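Local coordinates for ribonucleoside-diphosphate reductase (Pseudomonas aeruginosa, PDB 5IM3), which probably reduces ribonucleoside diphosphates to the deoxyribonucleotides needed for DNA synthesis, and is an allosteric enzyme that binds dATP, at residues F491-S505 / L536-W548. Residues are numbered along the deposited sequence; the frame is centred on the assembly and turned at random.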
# COMPACT_ATOMS: atom_id res chain seq x y z
N PHE A 491 29.68 12.20 -16.11
CA PHE A 491 28.62 11.84 -15.17
C PHE A 491 28.26 10.37 -15.30
O PHE A 491 28.18 9.64 -14.30
CB PHE A 491 27.39 12.71 -15.38
CG PHE A 491 26.20 12.28 -14.56
CD1 PHE A 491 26.14 12.56 -13.20
CD2 PHE A 491 25.17 11.57 -15.14
CE1 PHE A 491 25.05 12.15 -12.44
CE2 PHE A 491 24.08 11.16 -14.38
CZ PHE A 491 24.02 11.45 -13.03
N MET A 492 28.05 9.90 -16.54
CA MET A 492 27.76 8.49 -16.75
C MET A 492 28.92 7.62 -16.28
O MET A 492 28.70 6.53 -15.73
CB MET A 492 27.47 8.23 -18.23
CG MET A 492 26.28 9.02 -18.78
SD MET A 492 24.73 8.68 -17.94
CE MET A 492 24.57 6.91 -18.19
N LYS A 493 30.16 8.07 -16.49
CA LYS A 493 31.30 7.34 -15.96
C LYS A 493 31.20 7.19 -14.45
O LYS A 493 31.50 6.12 -13.91
CB LYS A 493 32.60 8.05 -16.34
CG LYS A 493 32.99 7.96 -17.81
CD LYS A 493 34.34 8.61 -18.05
CE LYS A 493 34.80 8.47 -19.49
NZ LYS A 493 36.14 9.09 -19.72
N ARG A 494 30.79 8.25 -13.76
CA ARG A 494 30.66 8.18 -12.30
C ARG A 494 29.51 7.27 -11.89
O ARG A 494 29.56 6.65 -10.83
CB ARG A 494 30.48 9.58 -11.73
CG ARG A 494 31.66 10.52 -11.97
CD ARG A 494 32.85 10.18 -11.08
NE ARG A 494 34.02 11.01 -11.38
CZ ARG A 494 34.22 12.24 -10.89
NH1 ARG A 494 33.33 12.79 -10.08
NH2 ARG A 494 35.31 12.91 -11.23
N VAL A 495 28.46 7.19 -12.71
CA VAL A 495 27.38 6.24 -12.44
C VAL A 495 27.89 4.81 -12.58
O VAL A 495 27.71 3.98 -11.68
CB VAL A 495 26.19 6.51 -13.38
CG1 VAL A 495 25.13 5.42 -13.23
CG2 VAL A 495 25.58 7.88 -13.11
N PHE A 496 28.54 4.51 -13.71
CA PHE A 496 29.06 3.17 -13.93
C PHE A 496 30.02 2.75 -12.83
O PHE A 496 30.08 1.56 -12.48
CB PHE A 496 29.76 3.11 -15.29
CG PHE A 496 28.84 2.85 -16.45
CD1 PHE A 496 27.72 3.65 -16.65
CD2 PHE A 496 29.10 1.83 -17.35
CE1 PHE A 496 26.87 3.41 -17.72
CE2 PHE A 496 28.26 1.60 -18.42
CZ PHE A 496 27.14 2.39 -18.60
N ASP A 497 30.78 3.69 -12.28
CA ASP A 497 31.82 3.40 -11.30
C ASP A 497 31.39 3.73 -9.87
O ASP A 497 32.23 3.69 -8.96
CB ASP A 497 33.09 4.17 -11.65
CG ASP A 497 33.59 3.86 -13.05
OD1 ASP A 497 33.32 2.75 -13.55
OD2 ASP A 497 34.26 4.73 -13.65
N ASP A 498 30.12 4.06 -9.64
CA ASP A 498 29.62 4.39 -8.31
C ASP A 498 30.43 5.52 -7.68
O ASP A 498 30.73 5.51 -6.49
CB ASP A 498 29.62 3.15 -7.40
CG ASP A 498 28.85 3.37 -6.11
OD1 ASP A 498 27.91 4.19 -6.11
OD2 ASP A 498 29.18 2.70 -5.10
N GLY A 499 30.78 6.52 -8.50
CA GLY A 499 31.55 7.65 -8.03
C GLY A 499 30.67 8.80 -7.57
O GLY A 499 29.44 8.75 -7.61
N SER A 500 31.34 9.86 -7.12
CA SER A 500 30.66 11.05 -6.65
C SER A 500 30.47 12.04 -7.80
O SER A 500 30.94 11.83 -8.92
CB SER A 500 31.44 11.68 -5.50
OG SER A 500 32.72 12.09 -5.94
N TRP A 501 29.79 13.15 -7.51
CA TRP A 501 29.46 14.14 -8.52
C TRP A 501 29.20 15.47 -7.83
O TRP A 501 28.41 15.52 -6.88
CB TRP A 501 28.23 13.69 -9.32
CG TRP A 501 27.82 14.61 -10.44
CD1 TRP A 501 26.70 15.38 -10.49
CD2 TRP A 501 28.53 14.85 -11.66
NE1 TRP A 501 26.67 16.09 -11.67
CE2 TRP A 501 27.78 15.77 -12.41
CE3 TRP A 501 29.73 14.36 -12.19
CZ2 TRP A 501 28.19 16.23 -13.66
CZ3 TRP A 501 30.13 14.82 -13.44
CH2 TRP A 501 29.36 15.74 -14.16
N THR A 502 29.88 16.52 -8.28
CA THR A 502 29.82 17.82 -7.64
C THR A 502 29.02 18.80 -8.50
O THR A 502 29.25 18.90 -9.71
CB THR A 502 31.22 18.37 -7.38
OG1 THR A 502 31.96 17.45 -6.58
CG2 THR A 502 31.16 19.72 -6.67
N LEU A 503 28.10 19.52 -7.87
CA LEU A 503 27.31 20.54 -8.53
C LEU A 503 27.96 21.91 -8.33
O LEU A 503 28.41 22.23 -7.23
CB LEU A 503 25.88 20.55 -8.01
CG LEU A 503 25.18 19.19 -7.93
CD1 LEU A 503 23.73 19.35 -7.49
CD2 LEU A 503 25.26 18.46 -9.26
N PHE A 504 28.00 22.70 -9.40
CA PHE A 504 28.60 24.03 -9.38
C PHE A 504 27.62 25.03 -9.98
O PHE A 504 26.74 24.67 -10.77
CB PHE A 504 29.90 24.09 -10.20
CG PHE A 504 30.97 23.16 -9.72
CD1 PHE A 504 31.76 23.48 -8.63
CD2 PHE A 504 31.23 21.98 -10.40
CE1 PHE A 504 32.76 22.63 -8.21
CE2 PHE A 504 32.23 21.12 -9.98
CZ PHE A 504 33.00 21.45 -8.89
N SER A 505 27.80 26.27 -9.62
CA SER A 505 27.13 27.30 -10.41
C SER A 505 28.00 27.70 -11.59
O SER A 505 29.22 27.86 -11.43
CB SER A 505 26.83 28.53 -9.56
OG SER A 505 26.27 29.55 -10.36
N LEU A 536 36.41 26.70 -3.32
CA LEU A 536 35.26 26.98 -4.19
C LEU A 536 34.01 26.70 -3.35
O LEU A 536 33.47 25.59 -3.37
CB LEU A 536 35.30 26.16 -5.47
CG LEU A 536 34.18 26.38 -6.48
CD1 LEU A 536 33.75 27.84 -6.56
CD2 LEU A 536 34.63 25.90 -7.85
N LYS A 537 33.55 27.73 -2.64
CA LYS A 537 32.58 27.53 -1.56
C LYS A 537 31.26 26.98 -2.07
O LYS A 537 30.70 26.04 -1.50
CB LYS A 537 32.36 28.86 -0.82
CG LYS A 537 31.31 28.82 0.29
CD LYS A 537 31.77 27.99 1.48
CE LYS A 537 30.72 27.99 2.58
NZ LYS A 537 31.11 27.10 3.72
N LEU A 538 30.73 27.55 -3.15
CA LEU A 538 29.38 27.23 -3.60
C LEU A 538 29.43 25.94 -4.41
O LEU A 538 29.77 25.94 -5.59
CB LEU A 538 28.80 28.37 -4.41
CG LEU A 538 27.37 28.17 -4.92
CD1 LEU A 538 26.40 27.97 -3.75
CD2 LEU A 538 26.93 29.34 -5.78
N HIS A 539 29.07 24.82 -3.77
CA HIS A 539 29.05 23.53 -4.45
C HIS A 539 28.24 22.55 -3.62
O HIS A 539 27.94 22.78 -2.44
CB HIS A 539 30.46 23.00 -4.69
CG HIS A 539 31.15 22.53 -3.45
ND1 HIS A 539 31.70 23.39 -2.53
CD2 HIS A 539 31.38 21.28 -2.98
CE1 HIS A 539 32.24 22.70 -1.54
NE2 HIS A 539 32.06 21.42 -1.79
N LYS A 540 27.88 21.44 -4.25
CA LYS A 540 27.15 20.35 -3.62
C LYS A 540 27.69 19.03 -4.12
O LYS A 540 27.79 18.82 -5.34
CB LYS A 540 25.65 20.43 -3.92
CG LYS A 540 24.81 21.04 -2.81
CD LYS A 540 23.33 20.70 -2.99
CE LYS A 540 23.06 19.21 -2.80
NZ LYS A 540 21.61 18.89 -2.76
N VAL A 541 28.04 18.14 -3.20
CA VAL A 541 28.52 16.80 -3.55
C VAL A 541 27.38 15.82 -3.34
O VAL A 541 26.79 15.75 -2.25
CB VAL A 541 29.75 16.41 -2.72
CG1 VAL A 541 30.25 15.04 -3.15
CG2 VAL A 541 30.85 17.46 -2.87
N VAL A 542 27.07 15.05 -4.38
CA VAL A 542 26.06 14.00 -4.33
C VAL A 542 26.68 12.72 -4.87
O VAL A 542 27.77 12.72 -5.44
CB VAL A 542 24.80 14.38 -5.13
CG1 VAL A 542 24.19 15.66 -4.59
CG2 VAL A 542 25.13 14.53 -6.62
N GLN A 543 25.97 11.62 -4.68
CA GLN A 543 26.35 10.37 -5.32
C GLN A 543 25.76 10.34 -6.73
O GLN A 543 24.57 10.60 -6.92
CB GLN A 543 25.85 9.17 -4.51
CG GLN A 543 26.54 9.01 -3.16
CD GLN A 543 28.05 8.97 -3.30
OE1 GLN A 543 28.62 8.01 -3.82
NE2 GLN A 543 28.72 10.02 -2.83
N ALA A 544 26.61 10.03 -7.71
CA ALA A 544 26.15 10.01 -9.10
C ALA A 544 24.96 9.06 -9.27
O ALA A 544 24.00 9.39 -9.97
CB ALA A 544 27.30 9.61 -10.02
N LYS A 545 25.02 7.88 -8.64
CA LYS A 545 23.93 6.92 -8.74
C LYS A 545 22.63 7.50 -8.20
O LYS A 545 21.55 7.22 -8.73
CB LYS A 545 24.28 5.64 -8.00
CG LYS A 545 24.80 4.51 -8.88
CD LYS A 545 25.34 3.36 -8.04
CE LYS A 545 25.53 2.09 -8.87
NZ LYS A 545 24.24 1.40 -9.14
N ASP A 546 22.71 8.32 -7.15
CA ASP A 546 21.51 8.89 -6.56
C ASP A 546 20.86 9.91 -7.48
O ASP A 546 19.63 9.95 -7.62
CB ASP A 546 21.84 9.53 -5.20
CG ASP A 546 22.25 8.51 -4.16
OD1 ASP A 546 22.00 7.30 -4.37
OD2 ASP A 546 22.83 8.92 -3.13
N LEU A 547 21.67 10.75 -8.13
CA LEU A 547 21.11 11.72 -9.07
C LEU A 547 20.60 11.01 -10.32
O LEU A 547 19.55 11.36 -10.86
CB LEU A 547 22.17 12.77 -9.42
CG LEU A 547 21.71 13.93 -10.31
CD1 LEU A 547 20.59 14.71 -9.64
CD2 LEU A 547 22.89 14.84 -10.64
N TRP A 548 21.34 10.00 -10.79
CA TRP A 548 20.89 9.19 -11.91
C TRP A 548 19.53 8.57 -11.63
O TRP A 548 18.62 8.62 -12.46
CB TRP A 548 21.95 8.13 -12.21
CG TRP A 548 21.60 7.13 -13.27
CD1 TRP A 548 21.42 5.79 -13.11
CD2 TRP A 548 21.43 7.39 -14.67
NE1 TRP A 548 21.14 5.19 -14.31
CE2 TRP A 548 21.14 6.15 -15.29
CE3 TRP A 548 21.49 8.54 -15.46
CZ2 TRP A 548 20.91 6.04 -16.66
CZ3 TRP A 548 21.26 8.42 -16.82
CH2 TRP A 548 20.97 7.18 -17.41
O HOH W 1 29.86 27.18 -7.88
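W501 and V542 form a hydrogen-bonded pair in the two-stranded antiparallel sheet of strands 500-504 and 539-543, within the ribonucleotide reductase barrel domain. V542 N gives W501 O a bond of 2.9 Å that is almost straight (178°), while W501 N reaches V542 O at a more bent angle. L503 and K540 form the next hydrogen-bonded pair, two residues along each strand, and a water bridges S505 N and L538 O. At the other end a Schellman motif with D498 as C-prime residue closes helix 489-496, and G499 O accepts a hydrogen bond from A544 N at 3.1 Å, at the start of helix 544-558. Here the two helices meet around W548. Its CG stands anti to the backbone N (chi1 175°), which lays the indole against F491, M492 and V495 of helix 489-496. From CB outward, W548 CB meets V495 CG2 at 3.7 Å; CG and CD1 lie under V495 CG1, a CH-pi contact over the five-membered ring. W548 CE3 meets F491 CE2 at 3.8 Å. M492, bent at chi2 and chi3, brings CE over the six-membered ring of W548, 4.0 Å from its centroid, and SD obliquely to CZ3 in a Met-aromatic contact. W548 NE1 is hydrogen-bonded to D889 OD1 of helix 885-897.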